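Local atomic coordinates of cysteine protease (Xylella fastidiosa, PDB entry 3OIS), a protein that is probably a cysteine peptidase of the papain family, hydrolysing peptide bonds, and binds UDP. Residues A[33-38]-A[279-284]; A[206-211]-A[235-240]. All coordinates share one frame; numbering follows the deposited sequence.

Contact 1 (A[33-38]-A[279-284]); sequences YGYIPD and LADDFW
The carboxylate of D282 receives two donors from the segment 33-38, both on OD2. Y35 OH gives the shorter bond, 2.6 Å to D282 OD2, arriving on the anti side of that oxygen and 33° out of the carboxylate plane. From the opposite face comes the backbone N of D38, whose N-H points almost straight at D282 OD2 over 3.1 Å, so the pair of donors should restrain rotation of the group. Y35 can deliver its hydroxyl because CG is anti to the backbone N (chi1 159°), which brings the ring in roughly perpendicular to the D282 side chain. The two acid side chains lie alongside, running opposite ways, their carboxylate planes 33° apart, with D38 CB 3.5 Å from D282 OD1. D38 OD2 offers its syn lone pair to the indole of W284, NE1 to OD2 2.8 Å, and lies in the plane of that ring; the W284 side chain in turn comes within about 4 Å of the bound UDP. Two acid groups this close would probably repel, but R186 forms salt bridges with D38 OD2 and D282 OD1, which should offset the charge. The contact thus ties the N-terminal segment to strand 280-287, which runs between strands 183-186 and 204-211, while helix 126-135 packs beside it, I126 touching Y35, D38 and W284.

Contact 2 (A[206-211]-A[235-240]); sequences FGFSVY and GGHAVL
F208 and H237 face each other as a hydrogen-bonded antiparallel pair, H237 N to F208 O at 2.8 Å and F208 N to H237 O at 2.7 Å. Equivalent pairs follow at F206 with V239 and at V210 with G235, where the bond from G235 N to V210 O is weak. F208, the side chain to follow, leaves the strand with CG between the backbone N and the carbonyl carbon (chi1 63°), a position that swings the ring toward the partner strand. F208 CB packs against L279 O, just before strand 280-287. Along the ring, CD1 passes 3.8 Å from H237 O, while H237 CB sits over one face toward the rim. CE1 meets both methyls of V239, CG1 and CG2 each at 3.8 Å, with CG1 in the ring plane at its edge. CZ, at the tip, reaches the edge of the H237 imidazole. V239 CG2 also touches F206 CE1 at 3.6 Å, and V210 CG2 packs on H237 CB. H237 also touches C78 and N255, consistent with the Cys-His pair and helper Asn of papain-like peptidases. Backbone bonds thus set the register, and F206, F208, V210, H237 and V239 pack on one face through largely apolar contacts.

Strand 204-211 joins the two contacts: it pairs with 235-240 in contact 2 and, on its other edge, with segment 279-284 of contact 1, where G207 N probably bonds D281 O and S209 N probably bonds L279 O. Contact 2 is buried in the sheet and held by its backbone ladder with apolar side chains. Contact 1 is only partly buried, with P37 exposed, and relies on hydrogen bonds to the carboxylates of D38 and D282 instead of strand pairing. The segment 33-38 also reaches contact 2, since Y35 shares a backbone hydrogen bond with G236 and Y33 packs on V210. The centres of the two contacts lie about 6 Å apart.

Contact 1 (A[33-38]-A[279-284])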
loop_
_atom_site.group_PDB
_atom_site.type_symbol
_atom_site.label_atom_id
_atom_site.label_comp_id
_atom_site.label_asym_id
_atom_site.label_seq_id
_atom_site.Cartn_x
_atom_site.Cartn_y
_atom_site.Cartn_z
ATOM N N TYR A 33 -4.888 4.004 8.447
ATOM C CA TYR A 33 -3.725 3.097 8.435
ATOM C C TYR A 33 -4.185 1.717 7.944
ATOM O O TYR A 33 -4.853 1.643 6.908
ATOM C CB TYR A 33 -3.103 2.996 9.826
ATOM C CG TYR A 33 -2.620 4.297 10.360
ATOM C CD1 TYR A 33 -1.914 5.188 9.530
ATOM C CD2 TYR A 33 -2.723 4.600 11.751
ATOM C CE1 TYR A 33 -1.473 6.389 10.023
ATOM C CE2 TYR A 33 -2.239 5.840 12.257
ATOM C CZ TYR A 33 -1.636 6.706 11.398
ATOM O OH TYR A 33 -1.170 7.930 11.925
ATOM N N GLY A 34 -3.762 0.640 8.604
ATOM C CA GLY A 34 -4.267 -0.651 8.176
ATOM C C GLY A 34 -3.273 -1.756 7.855
ATOM O O GLY A 34 -3.658 -2.839 7.369
ATOM N N TYR A 35 -1.991 -1.485 7.996
ATOM C CA TYR A 35 -1.000 -2.504 7.683
ATOM C C TYR A 35 -0.731 -3.372 8.934
ATOM O O TYR A 35 -0.475 -2.856 9.997
ATOM C CB TYR A 35 0.304 -1.769 7.288
ATOM C CG TYR A 35 1.591 -2.571 7.394
ATOM C CD1 TYR A 35 1.863 -3.699 6.568
ATOM C CD2 TYR A 35 2.556 -2.210 8.337
ATOM C CE1 TYR A 35 3.115 -4.422 6.661
ATOM C CE2 TYR A 35 3.788 -2.939 8.437
ATOM C CZ TYR A 35 4.044 -4.034 7.616
ATOM O OH TYR A 35 5.310 -4.690 7.728
ATOM N N ILE A 36 -0.777 -4.688 8.741
ATOM C CA ILE A 36 -0.344 -5.647 9.783
ATOM C C ILE A 36 0.856 -6.360 9.178
ATOM O O ILE A 36 0.807 -6.726 7.978
ATOM C CB ILE A 36 -1.444 -6.723 9.933
ATOM C CG1 ILE A 36 -2.884 -6.201 10.365
ATOM C CG2 ILE A 36 -0.895 -7.787 11.022
ATOM C CD1 ILE A 36 -4.148 -7.336 10.240
ATOM N N PRO A 37 1.969 -6.519 9.915
ATOM C CA PRO A 37 3.115 -7.203 9.344
ATOM C C PRO A 37 2.763 -8.581 8.801
ATOM O O PRO A 37 1.995 -9.319 9.390
ATOM C CB PRO A 37 4.092 -7.299 10.540
ATOM C CG PRO A 37 3.677 -6.081 11.401
ATOM C CD PRO A 37 2.164 -6.189 11.337
ATOM N N ASP A 38 3.382 -8.955 7.673
ATOM C CA ASP A 38 3.120 -10.246 7.048
ATOM C C ASP A 38 3.653 -11.352 7.989
ATOM O O ASP A 38 4.789 -11.267 8.434
ATOM C CB ASP A 38 3.997 -10.442 5.779
ATOM C CG ASP A 38 3.456 -9.783 4.518
ATOM O OD1 ASP A 38 2.301 -9.318 4.504
ATOM O OD2 ASP A 38 4.221 -9.850 3.493
ATOM N N LEU A 279 11.687 -0.199 11.205
ATOM C CA LEU A 279 10.807 0.886 10.755
ATOM C C LEU A 279 9.997 0.525 9.526
ATOM O O LEU A 279 8.892 1.034 9.369
ATOM C CB LEU A 279 11.592 2.179 10.399
ATOM C CG LEU A 279 12.170 2.901 11.613
ATOM C CD1 LEU A 279 13.072 4.069 11.157
ATOM C CD2 LEU A 279 11.096 3.459 12.479
ATOM N N ALA A 280 10.550 -0.297 8.637
ATOM C CA ALA A 280 9.796 -0.632 7.406
ATOM C C ALA A 280 9.968 -2.103 7.131
ATOM O O ALA A 280 10.961 -2.685 7.576
ATOM C CB ALA A 280 10.299 0.264 6.244
ATOM N N ASP A 281 9.081 -2.743 6.404
ATOM C CA ASP A 281 9.252 -4.137 6.096
ATOM C C ASP A 281 8.280 -4.471 4.949
ATOM O O ASP A 281 7.524 -3.621 4.499
ATOM C CB ASP A 281 8.925 -4.917 7.359
ATOM C CG ASP A 281 9.316 -6.379 7.304
ATOM O OD1 ASP A 281 8.919 -7.046 8.327
ATOM O OD2 ASP A 281 10.031 -6.855 6.404
ATOM N N ASP A 282 8.286 -5.712 4.463
ATOM C CA ASP A 282 7.256 -6.261 3.577
ATOM C C ASP A 282 7.187 -5.487 2.254
ATOM O O ASP A 282 6.132 -5.003 1.839
ATOM C CB ASP A 282 5.869 -6.429 4.276
ATOM C CG ASP A 282 5.968 -7.372 5.488
ATOM O OD1 ASP A 282 6.736 -8.378 5.378
ATOM O OD2 ASP A 282 5.464 -6.995 6.593
ATOM N N PHE A 283 8.347 -5.453 1.627
ATOM C CA PHE A 283 8.523 -4.817 0.298
ATOM C C PHE A 283 8.156 -5.848 -0.766
ATOM O O PHE A 283 8.780 -6.898 -0.806
ATOM C CB PHE A 283 10.007 -4.485 0.127
ATOM C CG PHE A 283 10.526 -3.460 1.125
ATOM C CD1 PHE A 283 10.412 -2.104 0.860
ATOM C CD2 PHE A 283 10.966 -3.852 2.379
ATOM C CE1 PHE A 283 10.776 -1.162 1.744
ATOM C CE2 PHE A 283 11.358 -2.870 3.353
ATOM C CZ PHE A 283 11.319 -1.517 3.019
ATOM N N TRP A 284 7.166 -5.570 -1.603
ATOM C CA TRP A 284 6.640 -6.540 -2.624
ATOM C C TRP A 284 6.454 -5.841 -3.952
ATOM O O TRP A 284 6.033 -4.634 -4.000
ATOM C CB TRP A 284 5.251 -6.985 -2.290
ATOM C CG TRP A 284 5.200 -7.992 -1.138
ATOM C CD1 TRP A 284 4.826 -7.720 0.131
ATOM C CD2 TRP A 284 5.381 -9.425 -1.240
ATOM N NE1 TRP A 284 4.781 -8.935 0.879
ATOM C CE2 TRP A 284 5.103 -9.971 0.038
ATOM C CE3 TRP A 284 5.690 -10.303 -2.304
ATOM C CZ2 TRP A 284 5.184 -11.352 0.288
ATOM C CZ3 TRP A 284 5.832 -11.695 -2.049
ATOM C CH2 TRP A 284 5.572 -12.183 -0.766
#

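Contact 2 (A[206-211]-A[235-240])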
loop_
_atom_site.group_PDB
_atom_site.type_symbol
_atom_site.label_atom_id
_atom_site.label_comp_id
_atom_site.label_asym_id
_atom_site.label_seq_id
_atom_site.Cartn_x
_atom_site.Cartn_y
_atom_site.Cartn_z
ATOM N N PHE A 206 5.158 -1.324 0.311
ATOM C CA PHE A 206 5.751 -1.750 1.572
ATOM C C PHE A 206 5.025 -1.169 2.726
ATOM O O PHE A 206 4.139 -0.332 2.553
ATOM C CB PHE A 206 7.229 -1.368 1.636
ATOM C CG PHE A 206 7.468 0.104 1.818
ATOM C CD1 PHE A 206 7.303 0.989 0.703
ATOM C CD2 PHE A 206 7.802 0.612 3.050
ATOM C CE1 PHE A 206 7.556 2.398 0.899
ATOM C CE2 PHE A 206 8.026 1.988 3.293
ATOM C CZ PHE A 206 7.942 2.899 2.199
ATOM N N GLY A 207 5.348 -1.685 3.918
ATOM C CA GLY A 207 4.659 -1.347 5.154
ATOM C C GLY A 207 5.628 -0.588 6.044
ATOM O O GLY A 207 6.863 -0.792 6.004
ATOM N N PHE A 208 5.163 0.319 6.872
ATOM C CA PHE A 208 6.079 0.915 7.791
ATOM C C PHE A 208 5.382 1.381 9.085
ATOM O O PHE A 208 4.136 1.602 9.114
ATOM C CB PHE A 208 6.848 2.095 7.127
ATOM C CG PHE A 208 5.996 3.269 6.684
ATOM C CD1 PHE A 208 5.253 3.249 5.466
ATOM C CD2 PHE A 208 5.978 4.444 7.459
ATOM C CE1 PHE A 208 4.555 4.422 5.038
ATOM C CE2 PHE A 208 5.289 5.608 7.026
ATOM C CZ PHE A 208 4.538 5.574 5.844
ATOM N N SER A 209 6.170 1.587 10.129
ATOM C CA SER A 209 5.588 2.164 11.357
ATOM C C SER A 209 5.536 3.650 11.240
ATOM O O SER A 209 6.549 4.272 10.846
ATOM C CB SER A 209 6.438 1.771 12.565
ATOM O OG SER A 209 6.286 0.361 12.765
ATOM N N VAL A 210 4.434 4.197 11.704
ATOM C CA VAL A 210 4.174 5.659 11.678
ATOM C C VAL A 210 4.296 6.251 13.070
ATOM O O VAL A 210 3.759 5.652 14.020
ATOM C CB VAL A 210 2.763 5.957 11.117
ATOM C CG1 VAL A 210 2.400 7.460 11.281
ATOM C CG2 VAL A 210 2.679 5.474 9.717
ATOM N N TYR A 211 5.046 7.380 13.231
ATOM C CA TYR A 211 5.277 7.972 14.572
ATOM C C TYR A 211 4.660 9.375 14.617
ATOM O O TYR A 211 4.421 10.009 13.548
ATOM C CB TYR A 211 6.790 8.071 14.838
ATOM C CG TYR A 211 7.365 6.716 15.152
ATOM C CD1 TYR A 211 7.594 6.353 16.506
ATOM C CD2 TYR A 211 7.599 5.781 14.161
ATOM C CE1 TYR A 211 8.122 5.139 16.806
ATOM C CE2 TYR A 211 8.117 4.547 14.474
ATOM C CZ TYR A 211 8.381 4.241 15.801
ATOM O OH TYR A 211 8.837 2.990 16.144
ATOM N N GLY A 235 0.902 3.769 14.502
ATOM C CA GLY A 235 0.198 2.716 13.723
ATOM C C GLY A 235 1.104 2.194 12.607
ATOM O O GLY A 235 2.224 2.623 12.520
ATOM N N GLY A 236 0.573 1.238 11.853
ATOM C CA GLY A 236 1.220 0.576 10.738
ATOM C C GLY A 236 0.549 1.015 9.445
ATOM O O GLY A 236 -0.662 0.872 9.332
ATOM N N HIS A 237 1.358 1.521 8.504
ATOM C CA HIS A 237 0.814 2.033 7.239
ATOM C C HIS A 237 1.462 1.303 6.081
ATOM O O HIS A 237 2.516 0.702 6.286
ATOM C CB HIS A 237 1.003 3.561 7.112
ATOM C CG HIS A 237 0.084 4.177 6.126
ATOM N ND1 HIS A 237 0.400 5.271 5.332
ATOM C CD2 HIS A 237 -1.186 3.858 5.830
ATOM C CE1 HIS A 237 -0.646 5.585 4.594
ATOM N NE2 HIS A 237 -1.618 4.734 4.865
ATOM N N ALA A 238 0.857 1.376 4.892
ATOM C CA ALA A 238 1.475 0.749 3.687
ATOM C C ALA A 238 1.184 1.673 2.531
ATOM O O ALA A 238 0.095 2.279 2.473
ATOM C CB ALA A 238 0.905 -0.629 3.426
ATOM N N VAL A 239 2.221 1.810 1.674
ATOM C CA VAL A 239 2.103 2.775 0.542
ATOM C C VAL A 239 2.789 2.181 -0.664
ATOM O O VAL A 239 3.448 1.148 -0.606
ATOM C CB VAL A 239 2.827 4.107 0.917
ATOM C CG1 VAL A 239 2.114 4.777 2.095
ATOM C CG2 VAL A 239 4.277 3.833 1.308
ATOM N N LEU A 240 2.594 2.834 -1.811
ATOM C CA LEU A 240 3.349 2.519 -3.038
ATOM C C LEU A 240 4.561 3.483 -3.126
ATOM O O LEU A 240 4.400 4.724 -3.027
ATOM C CB LEU A 240 2.428 2.710 -4.266
ATOM C CG LEU A 240 3.103 2.285 -5.610
ATOM C CD1 LEU A 240 3.015 0.724 -5.713
ATOM C CD2 LEU A 240 2.331 2.975 -6.785
#